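Hia (Haemophilus influenzae, PDB 1S7M) is a homotrimeric autotransporter adhesin of the bacterial outer membrane, of which this binding-domain fragment probably takes part in recognising host cells. Local coordinates at residues I147-K152 and I160-A165. Residues are numbered along the deposited sequence; the frame is centred on the assembly and turned at random.
Sequences INVSGK and ITFELA
N148 and E163 face each other as a hydrogen-bonded pair, and S150 with T161 forms the next, so four backbone bonds tie the antiparallel strands together. N148 N donates to E163 O at 2.7 Å. The return bond, E163 N to N148 O, is longer at 3.2 Å. T161 N gives S150 O a bond of 2.7 Å.

Apolar contacts gather on the face bearing V149, I160 and F162. With CG1 anti to the backbone N (chi1 -171°), V149 sets this methyl 3.7 Å from F162 CE2, and the ring lies alongside the valine, both side chains pointing the same way. The same CG1 touches I160 CG2 at 3.8 Å. A branched valine suits the place, since its two methyls both meet the ring. G151 has no side chain, and I160 CD1 comes to 3.9 Å from its CA.

The two strands form the beta hairpin 147-154/157-164 of the Trp ring domain. Its sheet continues across the trimer interface, where I160 to F162 pair in parallel with a strand of a second subunit, and F162 meets F162 of both other subunits.

The opposite face, bearing N148, S150, T161 and E163, is partly exposed, which suits polar side chains that can meet water or a neighbouring subunit. S150 OG is hydrogen-bonded to T123 OG1 of the second subunit, whereas T161 OG1 binds a water that also donates weakly to S150 O. E163 lays its CG 4.0 Å from N148 CB. Beside the hairpin, A165 CB lies 3.5 Å from N148 ND2.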
loop_
_atom_site.group_PDB
_atom_site.type_symbol
_atom_site.label_atom_id
_atom_site.label_comp_id
_atom_site.label_asym_id
_atom_site.label_seq_id
_atom_site.Cartn_x
_atom_site.Cartn_y
_atom_site.Cartn_z
ATOM N N ILE A 147 29.398 -15.332 13.866
ATOM C CA ILE A 147 28.524 -14.201 14.172
ATOM C C ILE A 147 27.130 -14.657 14.568
ATOM O O ILE A 147 26.538 -15.505 13.908
ATOM C CB ILE A 147 28.422 -13.249 12.971
ATOM C CG1 ILE A 147 29.824 -12.765 12.574
ATOM C CG2 ILE A 147 27.534 -12.069 13.315
ATOM C CD1 ILE A 147 29.834 -11.756 11.414
ATOM N N ASN A 148 26.618 -14.123 15.671
ATOM C CA ASN A 148 25.280 -14.503 16.104
ATOM C C ASN A 148 24.293 -13.388 15.829
ATOM O O ASN A 148 24.456 -12.270 16.298
ATOM C CB ASN A 148 25.253 -14.881 17.591
ATOM C CG ASN A 148 25.816 -16.277 17.849
ATOM O OD1 ASN A 148 25.739 -17.170 16.984
ATOM N ND2 ASN A 148 26.373 -16.480 19.049
ATOM N N VAL A 149 23.269 -13.713 15.054
ATOM C CA VAL A 149 22.261 -12.730 14.672
ATOM C C VAL A 149 20.921 -13.030 15.347
ATOM O O VAL A 149 20.306 -14.064 15.084
ATOM C CB VAL A 149 22.078 -12.722 13.126
ATOM C CG1 VAL A 149 21.204 -11.574 12.716
ATOM C CG2 VAL A 149 23.435 -12.651 12.447
ATOM N N SER A 150 20.466 -12.114 16.200
ATOM C CA SER A 150 19.198 -12.315 16.923
ATOM C C SER A 150 18.250 -11.131 16.838
ATOM O O SER A 150 18.684 -9.989 16.662
ATOM C CB SER A 150 19.468 -12.617 18.408
ATOM O OG SER A 150 20.051 -11.488 19.041
ATOM N N GLY A 151 16.957 -11.418 16.997
ATOM C CA GLY A 151 15.942 -10.371 16.936
ATOM C C GLY A 151 15.078 -10.260 18.194
ATOM O O GLY A 151 15.046 -11.174 19.029
ATOM N N LYS A 152 14.374 -9.139 18.319
ATOM C CA LYS A 152 13.502 -8.882 19.465
ATOM C C LYS A 152 12.754 -7.558 19.277
ATOM O O LYS A 152 13.356 -6.557 18.914
ATOM C CB LYS A 152 14.356 -8.816 20.746
ATOM C CG LYS A 152 13.659 -8.243 21.970
ATOM C CD LYS A 152 12.470 -9.092 22.390
ATOM C CE LYS A 152 12.832 -10.071 23.504
ATOM N NZ LYS A 152 13.253 -9.349 24.738
ATOM N N ILE A 160 17.296 -5.953 15.364
ATOM C CA ILE A 160 18.142 -7.087 14.985
ATOM C C ILE A 160 19.521 -6.793 15.552
ATOM O O ILE A 160 20.129 -5.750 15.260
ATOM C CB ILE A 160 18.243 -7.262 13.455
ATOM C CG1 ILE A 160 16.849 -7.412 12.860
ATOM C CG2 ILE A 160 19.089 -8.487 13.130
ATOM C CD1 ILE A 160 16.042 -8.569 13.429
ATOM N N THR A 161 20.010 -7.697 16.391
ATOM C CA THR A 161 21.309 -7.487 17.018
ATOM C C THR A 161 22.392 -8.404 16.471
ATOM O O THR A 161 22.140 -9.581 16.186
ATOM C CB THR A 161 21.204 -7.646 18.557
ATOM O OG1 THR A 161 20.412 -6.579 19.076
ATOM C CG2 THR A 161 22.577 -7.574 19.209
ATOM N N PHE A 162 23.600 -7.848 16.350
ATOM C CA PHE A 162 24.748 -8.568 15.799
ATOM C C PHE A 162 25.928 -8.660 16.769
ATOM O O PHE A 162 26.456 -7.645 17.208
ATOM C CB PHE A 162 25.209 -7.880 14.501
ATOM C CG PHE A 162 24.135 -7.784 13.455
ATOM C CD1 PHE A 162 23.127 -6.829 13.559
ATOM C CD2 PHE A 162 24.103 -8.687 12.395
ATOM C CE1 PHE A 162 22.091 -6.776 12.614
ATOM C CE2 PHE A 162 23.074 -8.652 11.439
ATOM C CZ PHE A 162 22.064 -7.694 11.548
ATOM N N GLU A 163 26.356 -9.879 17.081
ATOM C CA GLU A 163 27.479 -10.053 17.995
ATOM C C GLU A 163 28.363 -11.236 17.616
ATOM O O GLU A 163 27.916 -12.183 16.959
ATOM C CB GLU A 163 26.957 -10.268 19.422
ATOM C CG GLU A 163 26.095 -11.522 19.526
ATOM C CD GLU A 163 25.532 -11.764 20.922
ATOM O OE1 GLU A 163 25.072 -10.789 21.564
ATOM O OE2 GLU A 163 25.535 -12.941 21.362
ATOM N N LEU A 164 29.621 -11.183 18.051
ATOM C CA LEU A 164 30.561 -12.272 17.798
ATOM C C LEU A 164 30.046 -13.481 18.557
ATOM O O LEU A 164 29.506 -13.334 19.647
ATOM C CB LEU A 164 31.947 -11.913 18.330
ATOM C CG LEU A 164 32.642 -10.719 17.669
ATOM C CD1 LEU A 164 33.897 -10.338 18.463
ATOM C CD2 LEU A 164 32.995 -11.075 16.231
ATOM N N ALA A 165 30.200 -14.668 17.986
ATOM C CA ALA A 165 29.758 -15.889 18.652
ATOM C C ALA A 165 30.801 -16.300 19.697
ATOM O O ALA A 165 31.783 -15.543 19.876
ATOM C CB ALA A 165 29.571 -17.008 17.636
HETATM O O HOH W 1 17.620 -7.655 19.042
#